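Local atomic coordinates of serine acetyltransferase (Neisseria gonorrhoeae, PDB entry 6WYE), a protein that probably catalyses acetyl transfer from acetyl-CoA to L-serine, giving O-acetyl-L-serine in the first of two steps from serine to cysteine. Residues H143-D148 and Y155-R160; H134-H139 and A173-G178; F89-Q94 and D148-L153; E64-V69 and L125-F130. All blocks are in the same frame, centred on the assembly; numbering follows the deposited sequence.

Contact 1: residues H143-D148 and Y155-R160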
loop_
_atom_site.group_PDB
_atom_site.type_symbol
_atom_site.label_atom_id
_atom_site.label_comp_id
_atom_site.label_asym_id
_atom_site.label_seq_id
_atom_site.Cartn_x
_atom_site.Cartn_y
_atom_site.Cartn_z
ATOM N N HIS A 143 -4.983 -12.413 -24.495
ATOM C CA HIS A 143 -5.009 -12.709 -25.920
ATOM C C HIS A 143 -5.987 -11.796 -26.647
ATOM O O HIS A 143 -5.676 -11.276 -27.727
ATOM C CB HIS A 143 -5.372 -14.182 -26.130
ATOM C CG HIS A 143 -5.265 -14.637 -27.550
ATOM N ND1 HIS A 143 -4.109 -14.505 -28.291
ATOM C CD2 HIS A 143 -6.166 -15.236 -28.364
ATOM C CE1 HIS A 143 -4.304 -15.003 -29.499
ATOM N NE2 HIS A 143 -5.545 -15.451 -29.570
ATOM N N ARG A 144 -7.161 -11.565 -26.051
ATOM C CA ARG A 144 -8.142 -10.650 -26.635
ATOM C C ARG A 144 -7.588 -9.229 -26.732
ATOM O O ARG A 144 -7.767 -8.555 -27.753
ATOM C CB ARG A 144 -9.437 -10.700 -25.811
ATOM C CG ARG A 144 -10.488 -9.599 -26.062
ATOM C CD ARG A 144 -10.799 -9.351 -27.541
ATOM N NE ARG A 144 -11.278 -10.549 -28.218
ATOM C CZ ARG A 144 -11.039 -10.835 -29.495
ATOM N NH1 ARG A 144 -10.329 -9.999 -30.245
ATOM N NH2 ARG A 144 -11.519 -11.955 -30.021
ATOM N N LEU A 145 -6.934 -8.747 -25.671
ATOM C CA LEU A 145 -6.333 -7.414 -25.701
ATOM C C LEU A 145 -5.284 -7.315 -26.803
ATOM O O LEU A 145 -5.142 -6.270 -27.453
ATOM C CB LEU A 145 -5.720 -7.095 -24.335
ATOM C CG LEU A 145 -6.735 -6.916 -23.209
ATOM C CD1 LEU A 145 -6.051 -6.643 -21.880
ATOM C CD2 LEU A 145 -7.699 -5.776 -23.575
ATOM N N TYR A 146 -4.529 -8.391 -27.009
ATOM C CA TYR A 146 -3.508 -8.429 -28.048
ATOM C C TYR A 146 -4.133 -8.351 -29.436
ATOM O O TYR A 146 -3.682 -7.578 -30.291
ATOM C CB TYR A 146 -2.693 -9.720 -27.896
ATOM C CG TYR A 146 -1.509 -9.889 -28.821
ATOM C CD1 TYR A 146 -0.298 -9.272 -28.550
ATOM C CD2 TYR A 146 -1.585 -10.713 -29.935
ATOM C CE1 TYR A 146 0.804 -9.447 -29.392
ATOM C CE2 TYR A 146 -0.500 -10.890 -30.777
ATOM C CZ TYR A 146 0.691 -10.255 -30.502
ATOM O OH TYR A 146 1.776 -10.436 -31.343
ATOM N N LEU A 147 -5.175 -9.154 -29.676
ATOM C CA LEU A 147 -5.844 -9.166 -30.974
ATOM C C LEU A 147 -6.476 -7.825 -31.308
ATOM O O LEU A 147 -6.509 -7.441 -32.480
ATOM C CB LEU A 147 -6.913 -10.262 -31.007
ATOM C CG LEU A 147 -6.366 -11.689 -30.968
ATOM C CD1 LEU A 147 -7.490 -12.731 -30.865
ATOM C CD2 LEU A 147 -5.490 -11.936 -32.188
ATOM N N ASP A 148 -7.002 -7.111 -30.304
ATOM C CA ASP A 148 -7.532 -5.764 -30.488
ATOM C C ASP A 148 -6.442 -4.714 -30.683
ATOM O O ASP A 148 -6.769 -3.528 -30.796
ATOM C CB ASP A 148 -8.417 -5.371 -29.305
ATOM C CG ASP A 148 -9.603 -6.300 -29.124
ATOM O OD1 ASP A 148 -9.841 -7.163 -29.995
ATOM O OD2 ASP A 148 -10.295 -6.174 -28.095
ATOM N N TYR A 155 1.740 -6.938 -23.304
ATOM C CA TYR A 155 3.092 -7.268 -22.849
ATOM C C TYR A 155 3.284 -6.919 -21.376
ATOM O O TYR A 155 3.941 -7.663 -20.639
ATOM C CB TYR A 155 4.134 -6.542 -23.701
ATOM C CG TYR A 155 4.223 -7.067 -25.113
ATOM C CD1 TYR A 155 4.092 -8.425 -25.383
ATOM C CD2 TYR A 155 4.461 -6.207 -26.177
ATOM C CE1 TYR A 155 4.182 -8.912 -26.677
ATOM C CE2 TYR A 155 4.553 -6.683 -27.473
ATOM C CZ TYR A 155 4.417 -8.027 -27.718
ATOM O OH TYR A 155 4.510 -8.486 -29.011
ATOM N N PHE A 156 2.744 -5.775 -20.941
ATOM C CA PHE A 156 2.774 -5.423 -19.525
ATOM C C PHE A 156 2.131 -6.522 -18.689
ATOM O O PHE A 156 2.682 -6.948 -17.668
ATOM C CB PHE A 156 2.070 -4.084 -19.306
ATOM C CG PHE A 156 2.011 -3.654 -17.859
ATOM C CD1 PHE A 156 1.012 -4.129 -17.010
ATOM C CD2 PHE A 156 2.953 -2.772 -17.353
ATOM C CE1 PHE A 156 0.966 -3.741 -15.686
ATOM C CE2 PHE A 156 2.909 -2.366 -16.022
ATOM C CZ PHE A 156 1.918 -2.860 -15.187
ATOM N N LEU A 157 0.968 -7.013 -19.123
ATOM C CA LEU A 157 0.285 -8.041 -18.349
ATOM C C LEU A 157 0.961 -9.401 -18.471
ATOM O O LEU A 157 0.920 -10.182 -17.521
ATOM C CB LEU A 157 -1.181 -8.135 -18.780
ATOM C CG LEU A 157 -1.985 -6.874 -18.417
ATOM C CD1 LEU A 157 -3.398 -6.866 -19.042
ATOM C CD2 LEU A 157 -2.045 -6.690 -16.898
ATOM N N GLN A 158 1.575 -9.714 -19.621
ATOM C CA GLN A 158 2.342 -10.960 -19.720
ATOM C C GLN A 158 3.419 -11.003 -18.649
ATOM O O GLN A 158 3.618 -12.026 -17.985
ATOM C CB GLN A 158 2.988 -11.099 -21.101
ATOM C CG GLN A 158 3.961 -12.298 -21.228
ATOM C CD GLN A 158 4.793 -12.257 -22.504
ATOM O OE1 GLN A 158 4.786 -11.265 -23.224
ATOM N NE2 GLN A 158 5.521 -13.335 -22.780
ATOM N N ASN A 159 4.100 -9.866 -18.477
ATOM C CA ASN A 159 5.182 -9.729 -17.466
ATOM C C ASN A 159 4.578 -9.845 -16.062
ATOM O O ASN A 159 5.179 -10.540 -15.220
ATOM C CB ASN A 159 5.959 -8.420 -17.636
ATOM C CG ASN A 159 6.954 -8.174 -16.521
ATOM O OD1 ASN A 159 6.816 -7.218 -15.761
ATOM N ND2 ASN A 159 7.956 -9.030 -16.416
ATOM N N ARG A 160 3.435 -9.190 -15.827
ATOM C CA ARG A 160 2.794 -9.252 -14.514
ATOM C C ARG A 160 2.369 -10.676 -14.184
ATOM O O ARG A 160 2.551 -11.142 -13.051
ATOM C CB ARG A 160 1.560 -8.340 -14.461
ATOM C CG ARG A 160 1.813 -6.899 -14.093
ATOM C CD ARG A 160 2.547 -6.798 -12.773
ATOM N NE ARG A 160 1.648 -6.810 -11.632
ATOM C CZ ARG A 160 1.999 -7.252 -10.432
ATOM N NH1 ARG A 160 3.230 -7.719 -10.241
ATOM N NH2 ARG A 160 1.129 -7.231 -9.434
#

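Contact 2: residues H134-H139 and A173-G178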
loop_
_atom_site.group_PDB
_atom_site.type_symbol
_atom_site.label_atom_id
_atom_site.label_comp_id
_atom_site.label_asym_id
_atom_site.label_seq_id
_atom_site.Cartn_x
_atom_site.Cartn_y
_atom_site.Cartn_z
ATOM N N HIS A 134 -6.073 -19.183 -12.657
ATOM C CA HIS A 134 -5.961 -17.736 -12.825
ATOM C C HIS A 134 -5.116 -17.389 -14.050
ATOM O O HIS A 134 -5.500 -16.540 -14.863
ATOM C CB HIS A 134 -5.357 -17.092 -11.570
ATOM C CG HIS A 134 -6.147 -17.343 -10.326
ATOM N ND1 HIS A 134 -5.559 -17.511 -9.094
ATOM C CD2 HIS A 134 -7.482 -17.471 -10.128
ATOM C CE1 HIS A 134 -6.497 -17.736 -8.186
ATOM N NE2 HIS A 134 -7.673 -17.711 -8.787
ATOM N N ALA A 135 -3.972 -18.060 -14.215
ATOM C CA ALA A 135 -3.070 -17.703 -15.311
ATOM C C ALA A 135 -3.715 -17.963 -16.666
ATOM O O ALA A 135 -3.585 -17.147 -17.588
ATOM C CB ALA A 135 -1.756 -18.476 -15.199
ATOM N N ILE A 136 -4.411 -19.098 -16.801
ATOM C CA ILE A 136 -5.072 -19.427 -18.059
ATOM C C ILE A 136 -6.090 -18.353 -18.418
ATOM O O ILE A 136 -6.134 -17.868 -19.553
ATOM C CB ILE A 136 -5.755 -20.810 -17.964
ATOM C CG1 ILE A 136 -4.743 -21.959 -17.908
ATOM C CG2 ILE A 136 -6.743 -21.019 -19.120
ATOM C CD1 ILE A 136 -3.786 -21.980 -19.052
ATOM N N GLN A 137 -6.955 -17.998 -17.464
ATOM C CA GLN A 137 -8.003 -17.027 -17.757
ATOM C C GLN A 137 -7.421 -15.640 -17.976
ATOM O O GLN A 137 -7.902 -14.900 -18.840
ATOM C CB GLN A 137 -9.058 -17.001 -16.649
ATOM C CG GLN A 137 -9.653 -18.367 -16.235
ATOM C CD GLN A 137 -9.714 -19.390 -17.360
ATOM O OE1 GLN A 137 -10.060 -19.068 -18.500
ATOM N NE2 GLN A 137 -9.390 -20.642 -17.033
ATOM N N ALA A 138 -6.403 -15.254 -17.194
ATOM C CA ALA A 138 -5.723 -13.997 -17.489
ATOM C C ALA A 138 -5.182 -14.008 -18.910
ATOM O O ALA A 138 -5.238 -12.990 -19.609
ATOM C CB ALA A 138 -4.588 -13.736 -16.495
ATOM N N HIS A 139 -4.661 -15.154 -19.366
ATOM C CA HIS A 139 -4.140 -15.181 -20.734
ATOM C C HIS A 139 -5.253 -15.024 -21.763
ATOM O O HIS A 139 -5.091 -14.298 -22.748
ATOM C CB HIS A 139 -3.373 -16.459 -21.033
ATOM C CG HIS A 139 -3.172 -16.662 -22.505
ATOM N ND1 HIS A 139 -2.285 -15.903 -23.242
ATOM C CD2 HIS A 139 -3.823 -17.449 -23.396
ATOM C CE1 HIS A 139 -2.359 -16.255 -24.514
ATOM N NE2 HIS A 139 -3.285 -17.192 -24.632
ATOM N N ALA A 173 -0.284 -16.725 -27.967
ATOM C CA ALA A 173 -0.586 -18.143 -27.841
ATOM C C ALA A 173 -2.097 -18.363 -27.850
ATOM O O ALA A 173 -2.865 -17.552 -27.317
ATOM C CB ALA A 173 0.017 -18.703 -26.552
ATOM N N ARG A 174 -2.518 -19.470 -28.458
ATOM C CA ARG A 174 -3.931 -19.793 -28.649
ATOM C C ARG A 174 -4.303 -21.014 -27.813
ATOM O O ARG A 174 -3.712 -22.085 -27.976
ATOM C CB ARG A 174 -4.226 -20.044 -30.131
ATOM C CG ARG A 174 -4.387 -18.761 -30.966
ATOM C CD ARG A 174 -4.173 -19.016 -32.457
ATOM N NE ARG A 174 -4.926 -20.174 -32.949
ATOM C CZ ARG A 174 -4.516 -20.961 -33.944
ATOM N NH1 ARG A 174 -3.360 -20.718 -34.558
ATOM N NH2 ARG A 174 -5.257 -21.990 -34.329
ATOM N N LEU A 175 -5.293 -20.857 -26.935
ATOM C CA LEU A 175 -5.660 -21.878 -25.959
ATOM C C LEU A 175 -7.119 -22.274 -26.137
ATOM O O LEU A 175 -8.003 -21.410 -26.118
ATOM C CB LEU A 175 -5.444 -21.365 -24.528
ATOM C CG LEU A 175 -4.103 -21.643 -23.833
ATOM C CD1 LEU A 175 -2.935 -21.301 -24.721
ATOM C CD2 LEU A 175 -4.012 -20.862 -22.529
ATOM N N GLY A 176 -7.373 -23.575 -26.273
ATOM C CA GLY A 176 -8.728 -24.095 -26.338
ATOM C C GLY A 176 -9.376 -24.134 -24.963
ATOM O O GLY A 176 -8.850 -23.608 -23.984
ATOM N N TYR A 177 -10.543 -24.782 -24.893
ATOM C CA TYR A 177 -11.319 -24.881 -23.659
ATOM C C TYR A 177 -11.132 -26.244 -22.985
ATOM O O TYR A 177 -10.566 -27.179 -23.549
ATOM C CB TYR A 177 -12.813 -24.624 -23.921
ATOM C CG TYR A 177 -13.467 -25.630 -24.855
ATOM C CD1 TYR A 177 -13.790 -26.910 -24.422
ATOM C CD2 TYR A 177 -13.755 -25.295 -26.174
ATOM C CE1 TYR A 177 -14.379 -27.834 -25.284
ATOM C CE2 TYR A 177 -14.351 -26.203 -27.032
ATOM C CZ TYR A 177 -14.656 -27.465 -26.587
ATOM O OH TYR A 177 -15.242 -28.367 -27.447
ATOM N N GLY A 178 -11.664 -26.357 -21.769
ATOM C CA GLY A 178 -11.468 -27.564 -20.974
ATOM C C GLY A 178 -10.026 -27.818 -20.578
ATOM O O GLY A 178 -9.597 -28.974 -20.492
#

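Contact 3: residues F89-Q94 and D148-L153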
loop_
_atom_site.group_PDB
_atom_site.type_symbol
_atom_site.label_atom_id
_atom_site.label_comp_id
_atom_site.label_asym_id
_atom_site.label_seq_id
_atom_site.Cartn_x
_atom_site.Cartn_y
_atom_site.Cartn_z
ATOM N N PHE A 89 -9.933 -3.921 -13.739
ATOM C CA PHE A 89 -11.223 -4.581 -13.578
ATOM C C PHE A 89 -12.157 -4.217 -14.722
ATOM O O PHE A 89 -12.800 -5.090 -15.316
ATOM C CB PHE A 89 -11.837 -4.176 -12.229
ATOM C CG PHE A 89 -13.245 -4.686 -12.009
ATOM C CD1 PHE A 89 -13.582 -5.995 -12.296
ATOM C CD2 PHE A 89 -14.224 -3.847 -11.488
ATOM C CE1 PHE A 89 -14.868 -6.467 -12.088
ATOM C CE2 PHE A 89 -15.515 -4.311 -11.276
ATOM C CZ PHE A 89 -15.836 -5.626 -11.578
ATOM N N GLU A 90 -12.229 -2.920 -15.055
ATOM C CA GLU A 90 -13.106 -2.482 -16.137
ATOM C C GLU A 90 -12.635 -3.032 -17.476
ATOM O O GLU A 90 -13.445 -3.512 -18.275
ATOM C CB GLU A 90 -13.180 -0.950 -16.180
ATOM N N ILE A 91 -11.323 -2.990 -17.723
ATOM C CA ILE A 91 -10.778 -3.546 -18.959
ATOM C C ILE A 91 -11.131 -5.025 -19.078
ATOM O O ILE A 91 -11.579 -5.497 -20.133
ATOM C CB ILE A 91 -9.258 -3.313 -19.018
ATOM C CG1 ILE A 91 -8.979 -1.817 -19.218
ATOM C CG2 ILE A 91 -8.645 -4.175 -20.105
ATOM C CD1 ILE A 91 -7.581 -1.369 -18.828
ATOM N N TYR A 92 -10.940 -5.781 -17.992
ATOM C CA TYR A 92 -11.281 -7.200 -18.012
ATOM C C TYR A 92 -12.778 -7.411 -18.205
ATOM O O TYR A 92 -13.199 -8.344 -18.904
ATOM C CB TYR A 92 -10.828 -7.869 -16.712
ATOM C CG TYR A 92 -9.348 -8.150 -16.622
ATOM C CD1 TYR A 92 -8.506 -7.969 -17.715
ATOM C CD2 TYR A 92 -8.793 -8.614 -15.440
ATOM C CE1 TYR A 92 -7.139 -8.264 -17.627
ATOM C CE2 TYR A 92 -7.436 -8.897 -15.345
ATOM C CZ TYR A 92 -6.621 -8.719 -16.428
ATOM O OH TYR A 92 -5.280 -9.007 -16.286
ATOM N N GLN A 93 -13.601 -6.575 -17.565
ATOM C CA GLN A 93 -15.045 -6.699 -17.736
ATOM C C GLN A 93 -15.459 -6.409 -19.178
ATOM O O GLN A 93 -16.263 -7.147 -19.761
ATOM C CB GLN A 93 -15.771 -5.771 -16.753
ATOM C CG GLN A 93 -16.672 -6.522 -15.788
ATOM C CD GLN A 93 -17.312 -5.619 -14.752
ATOM O OE1 GLN A 93 -16.887 -4.473 -14.551
ATOM N NE2 GLN A 93 -18.347 -6.126 -14.091
ATOM N N GLN A 94 -14.901 -5.356 -19.782
ATOM C CA GLN A 94 -15.224 -5.059 -21.178
ATOM C C GLN A 94 -14.722 -6.156 -22.108
ATOM O O GLN A 94 -15.409 -6.523 -23.069
ATOM C CB GLN A 94 -14.642 -3.709 -21.589
ATOM N N ASP A 148 -7.002 -7.111 -30.304
ATOM C CA ASP A 148 -7.532 -5.764 -30.488
ATOM C C ASP A 148 -6.442 -4.714 -30.683
ATOM O O ASP A 148 -6.769 -3.528 -30.796
ATOM C CB ASP A 148 -8.417 -5.371 -29.305
ATOM C CG ASP A 148 -9.603 -6.300 -29.124
ATOM O OD1 ASP A 148 -9.841 -7.163 -29.995
ATOM O OD2 ASP A 148 -10.295 -6.174 -28.095
ATOM N N GLY A 149 -5.166 -5.094 -30.672
ATOM C CA GLY A 149 -4.106 -4.140 -30.896
ATOM C C GLY A 149 -3.540 -3.473 -29.660
ATOM O O GLY A 149 -2.750 -2.532 -29.800
ATOM N N ARG A 150 -3.948 -3.882 -28.458
ATOM C CA ARG A 150 -3.370 -3.315 -27.236
ATOM C C ARG A 150 -2.147 -4.144 -26.829
ATOM O O ARG A 150 -2.116 -4.838 -25.810
ATOM C CB ARG A 150 -4.421 -3.241 -26.137
ATOM C CG ARG A 150 -5.615 -2.386 -26.535
ATOM C CD ARG A 150 -6.567 -2.171 -25.393
ATOM N NE ARG A 150 -6.156 -1.073 -24.525
ATOM C CZ ARG A 150 -6.902 -0.639 -23.517
ATOM N NH1 ARG A 150 -8.073 -1.219 -23.282
ATOM N NH2 ARG A 150 -6.493 0.360 -22.746
ATOM N N LYS A 151 -1.121 -4.067 -27.680
ATOM C CA LYS A 151 0.037 -4.940 -27.518
ATOM C C LYS A 151 0.910 -4.515 -26.346
ATOM O O LYS A 151 1.394 -5.366 -25.593
ATOM C CB LYS A 151 0.832 -4.991 -28.819
ATOM C CG LYS A 151 0.141 -5.872 -29.865
ATOM C CD LYS A 151 1.028 -6.084 -31.084
ATOM C CE LYS A 151 0.387 -7.070 -32.045
ATOM N NZ LYS A 151 -1.081 -7.192 -31.800
ATOM N N THR A 152 1.145 -3.214 -26.181
ATOM C CA THR A 152 1.902 -2.761 -25.020
ATOM C C THR A 152 1.234 -3.220 -23.729
ATOM O O THR A 152 1.891 -3.753 -22.827
ATOM C CB THR A 152 2.028 -1.246 -25.027
ATOM O OG1 THR A 152 2.616 -0.827 -26.260
ATOM C CG2 THR A 152 2.900 -0.798 -23.866
ATOM N N LEU A 153 -0.079 -3.013 -23.625
ATOM C CA LEU A 153 -0.806 -3.472 -22.451
ATOM C C LEU A 153 -0.673 -4.976 -22.277
ATOM O O LEU A 153 -0.488 -5.458 -21.154
ATOM C CB LEU A 153 -2.279 -3.083 -22.546
ATOM C CG LEU A 153 -3.157 -3.607 -21.405
ATOM C CD1 LEU A 153 -2.633 -3.154 -20.016
ATOM C CD2 LEU A 153 -4.579 -3.127 -21.621
#

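Contact 4: residues E64-V69 and L125-F130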
loop_
_atom_site.group_PDB
_atom_site.type_symbol
_atom_site.label_atom_id
_atom_site.label_comp_id
_atom_site.label_asym_id
_atom_site.label_seq_id
_atom_site.Cartn_x
_atom_site.Cartn_y
_atom_site.Cartn_z
ATOM N N GLU A 64 -23.045 -10.170 -9.925
ATOM C CA GLU A 64 -24.201 -10.766 -10.580
ATOM C C GLU A 64 -23.838 -11.875 -11.557
ATOM O O GLU A 64 -24.748 -12.516 -12.096
ATOM C CB GLU A 64 -25.007 -9.688 -11.319
ATOM N N SER A 65 -22.549 -12.114 -11.817
ATOM C CA SER A 65 -22.175 -13.143 -12.780
ATOM C C SER A 65 -20.775 -13.656 -12.479
ATOM O O SER A 65 -19.947 -12.961 -11.881
ATOM C CB SER A 65 -22.242 -12.629 -14.221
ATOM O OG SER A 65 -21.239 -11.648 -14.465
ATOM N N LEU A 66 -20.523 -14.890 -12.925
ATOM C CA LEU A 66 -19.201 -15.485 -12.769
ATOM C C LEU A 66 -18.137 -14.662 -13.487
ATOM O O LEU A 66 -17.021 -14.506 -12.984
ATOM C CB LEU A 66 -19.210 -16.921 -13.291
ATOM C CG LEU A 66 -17.875 -17.660 -13.200
ATOM C CD1 LEU A 66 -17.556 -18.005 -11.743
ATOM C CD2 LEU A 66 -17.916 -18.909 -14.052
ATOM N N GLY A 67 -18.459 -14.131 -14.671
ATOM C CA GLY A 67 -17.477 -13.324 -15.385
ATOM C C GLY A 67 -17.066 -12.089 -14.607
ATOM O O GLY A 67 -15.891 -11.704 -14.601
ATOM N N SER A 68 -18.023 -11.460 -13.928
ATOM C CA SER A 68 -17.718 -10.282 -13.126
ATOM C C SER A 68 -16.848 -10.655 -11.933
ATOM O O SER A 68 -15.914 -9.921 -11.579
ATOM C CB SER A 68 -19.032 -9.624 -12.666
ATOM O OG SER A 68 -18.790 -8.414 -11.964
ATOM N N VAL A 69 -17.104 -11.824 -11.341
ATOM C CA VAL A 69 -16.253 -12.322 -10.262
ATOM C C VAL A 69 -14.831 -12.537 -10.768
ATOM O O VAL A 69 -13.858 -12.071 -10.160
ATOM C CB VAL A 69 -16.848 -13.611 -9.668
ATOM C CG1 VAL A 69 -15.849 -14.305 -8.744
ATOM C CG2 VAL A 69 -18.152 -13.290 -8.924
ATOM N N LEU A 125 -13.115 -23.425 -5.429
ATOM C CA LEU A 125 -11.725 -23.584 -5.010
ATOM C C LEU A 125 -10.756 -23.174 -6.114
ATOM O O LEU A 125 -9.915 -22.290 -5.871
ATOM C CB LEU A 125 -11.486 -25.012 -4.519
ATOM C CG LEU A 125 -10.021 -25.402 -4.312
ATOM C CD1 LEU A 125 -9.418 -24.572 -3.190
ATOM C CD2 LEU A 125 -9.918 -26.891 -4.000
ATOM N N PRO A 126 -10.816 -23.732 -7.339
ATOM C CA PRO A 126 -9.921 -23.197 -8.384
ATOM C C PRO A 126 -10.229 -21.759 -8.745
ATOM O O PRO A 126 -9.301 -20.995 -9.050
ATOM C CB PRO A 126 -10.138 -24.136 -9.585
ATOM C CG PRO A 126 -11.435 -24.830 -9.319
ATOM C CD PRO A 126 -11.594 -24.895 -7.826
ATOM N N LEU A 127 -11.514 -21.385 -8.754
ATOM C CA LEU A 127 -11.893 -20.016 -9.100
ATOM C C LEU A 127 -11.125 -19.010 -8.247
ATOM O O LEU A 127 -10.596 -18.013 -8.755
ATOM C CB LEU A 127 -13.409 -19.817 -8.933
ATOM C CG LEU A 127 -13.846 -18.347 -9.007
ATOM C CD1 LEU A 127 -13.519 -17.749 -10.370
ATOM C CD2 LEU A 127 -15.319 -18.150 -8.697
ATOM N N LEU A 128 -11.051 -19.262 -6.944
ATOM C CA LEU A 128 -10.425 -18.320 -6.026
ATOM C C LEU A 128 -8.969 -18.628 -5.715
ATOM O O LEU A 128 -8.209 -17.696 -5.441
ATOM C CB LEU A 128 -11.210 -18.272 -4.704
ATOM C CG LEU A 128 -12.640 -17.769 -4.875
ATOM C CD1 LEU A 128 -13.443 -17.821 -3.568
ATOM C CD2 LEU A 128 -12.619 -16.361 -5.460
ATOM N N TYR A 129 -8.544 -19.898 -5.743
ATOM C CA TYR A 129 -7.275 -20.244 -5.115
ATOM C C TYR A 129 -6.308 -21.064 -5.961
ATOM O O TYR A 129 -5.251 -21.434 -5.440
ATOM C CB TYR A 129 -7.524 -20.997 -3.795
ATOM C CG TYR A 129 -8.530 -20.295 -2.879
ATOM C CD1 TYR A 129 -8.266 -19.026 -2.368
ATOM C CD2 TYR A 129 -9.733 -20.901 -2.547
ATOM C CE1 TYR A 129 -9.152 -18.377 -1.545
ATOM C CE2 TYR A 129 -10.652 -20.263 -1.708
ATOM C CZ TYR A 129 -10.357 -19.010 -1.214
ATOM O OH TYR A 129 -11.269 -18.380 -0.407
ATOM N N PHE A 130 -6.623 -21.376 -7.225
ATOM C CA PHE A 130 -5.711 -22.164 -8.064
ATOM C C PHE A 130 -5.027 -21.248 -9.072
ATOM O O PHE A 130 -5.654 -20.773 -10.022
ATOM C CB PHE A 130 -6.429 -23.311 -8.780
ATOM C CG PHE A 130 -6.682 -24.523 -7.911
ATOM C CD1 PHE A 130 -6.531 -24.458 -6.535
ATOM C CD2 PHE A 130 -7.094 -25.728 -8.481
ATOM C CE1 PHE A 130 -6.776 -25.567 -5.737
ATOM C CE2 PHE A 130 -7.334 -26.836 -7.702
ATOM C CZ PHE A 130 -7.192 -26.763 -6.325
#

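Contact 1: residues H143-D148 and Y155-R160
Leu145 with Leu157 and Tyr146 with Tyr155 form a partly buried, apolar helix-to-helix contact between the end of helix 131-147 and the early part of helix 151-165, which follows after a short turn. On the inner side the two leucines meet methyl to methyl, CD1 of Leu145 lying 3.9 Å from CD1 of Leu157. Ile91 joins Leu145 there, while Leu88 and Tyr92 pack on Leu157. The tyrosines meet farther out. Tyr146 holds CG anti to its backbone N (chi1 -175°), and its ring edge then faces Tyr155, whose OH lies close to the plane of that ring, 3.8 Å from Tyr146 CE1. The two hydroxyl oxygens, Tyr146 OH and Tyr155 OH, are 4.1 Å apart, too far for a hydrogen bond. Lys151 makes a cation-pi contact with the Tyr146 ring, and Leu125 of the second subunit packs on Tyr155. The two helices run in roughly opposite directions, an arrangement typical of an antiparallel helical hairpin.

Contact 2: residues H134-H139 and A173-G178
His139 reaches from helix 131-147 across to Ala173 and Leu175. The bond to CB already heads for the 173-178 segment, and a chi1 of 164° extends the side chain further that way, carrying the imidazole outward from the helix. Along one flank of the ring, CD2 lies 3.5 Å from CD2 of Leu175; along the other, CE1 is 4.0 Å from CB of Ala173. At the far end NE2 donates to Ala173 O over 2.7 Å. The oxygen sits almost in the imidazole plane, yet the bond is bent (133° at the hydrogen), and the donor stands 50° above the carbonyl plane. The carbonyl of buried Ala173 thereby gains a hydrogen-bond partner. One turn earlier, Ile136 CD1 touches the same Leu175 methyl, CD2, at 3.7 Å. Met161 of helix 151-165 packs beside His139, and helix 100-116 touches Ile136 through Asp109, while strand 174-175 pairs with strand 194-195 at the start of the hexapeptide-repeat left-handed beta-helix.

Contact 3: residues F89-Q94 and D148-L153
The guanidinium of Arg150 has Leu153 on one face, while Ile91 approaches it obliquely. CD2 of Leu153 lies 3.8 Å above the guanidinium plane of Arg150, over the centre, whereas CG1 of Ile91 comes within 4.2 Å of Arg150 NH1. An extended chi2 (-173°) followed by a turn at chi3 (83°) carries the charged group over its neighbour. The polar end has a firmer partner across the subunit boundary, where NH2 forms a salt bridge with Glu49 of the second subunit. Beside the guanidinium, Ile91 CD1 and Leu153 CD2 are 4.5 Å apart, a loose contact. Gly149, at positive phi, ends helix 131-147 in a Schellman motif, and Arg150 takes the N-cap position of the next helix. Met51 of the second subunit packs on both Ile91 and Arg150. Helix 85-98 lies against the turn joining helices 131-147 and 151-165, with Leu145 of helix 131-147 touching both Ile91 and Leu153.

Contact 4: residues E64-V69 and L125-F130
Leu66 and Val69, about one turn apart, receive Leu127 in the buried interior of the helical N-terminal region of serine acetyltransferase, where the first turn of helix 66-78 packs against helix 124-129. The backbone of Leu127 does separate work, its O accepting a hydrogen bond from His134 NE2 on the next helix. Just before the first turn of helix 66-78, Ser65 occupies the N-cap: its OG accepts from Ser68 N over 3.3 Å, at 154° about the hydrogen, and its carbonyl O is bonded by Val69 N. This gives the start of the helix a partner for an amide that the helix itself does not pair. In Leu66, which follows, chi1 near 180° (179°) sends the branch away from its own backbone N; although the first bond does not aim at Leu127, the branch end comes close, Leu66 CD1 lying 3.8 Å from Leu127 CD2. The two leucines run past each other in opposite directions, and Trp35 and Ile38 of helix 34-48 also pack on Leu66. Ser68 OG is hydrogen-bonded to His63 ND1. Val69 completes the turn with its CB directed toward helix 124-129, and its side chain crosses Leu127 at about a right angle, with Val69 CG1 3.9 Å from Leu127 CD2. A single methyl of Leu127, CD2, thus meets both Leu66 CD1 and Val69 CG1.

Overall arrangement
Contacts 2 and 4 are buried, whereas contacts 1 and 3 are partly buried and lie farther from the chain centre. Contacts 1 and 3 touch the second subunit, while segments of contacts 2 and 4 touch the third. Helix 131-147 serves contacts 1 and 2, and helix 151-165 serves contacts 1 and 3; these last two share Asp148, with centres only about 7 Å apart. Chemistry varies with place. Contact 4 is purely aliphatic between helices of the N-terminal region, contact 1 adds tyrosines near the surface, and contact 3 brings in an arginine paired with another subunit. Contact 2, where helix meets beta-helix, alone has a hydrogen bond between its segments.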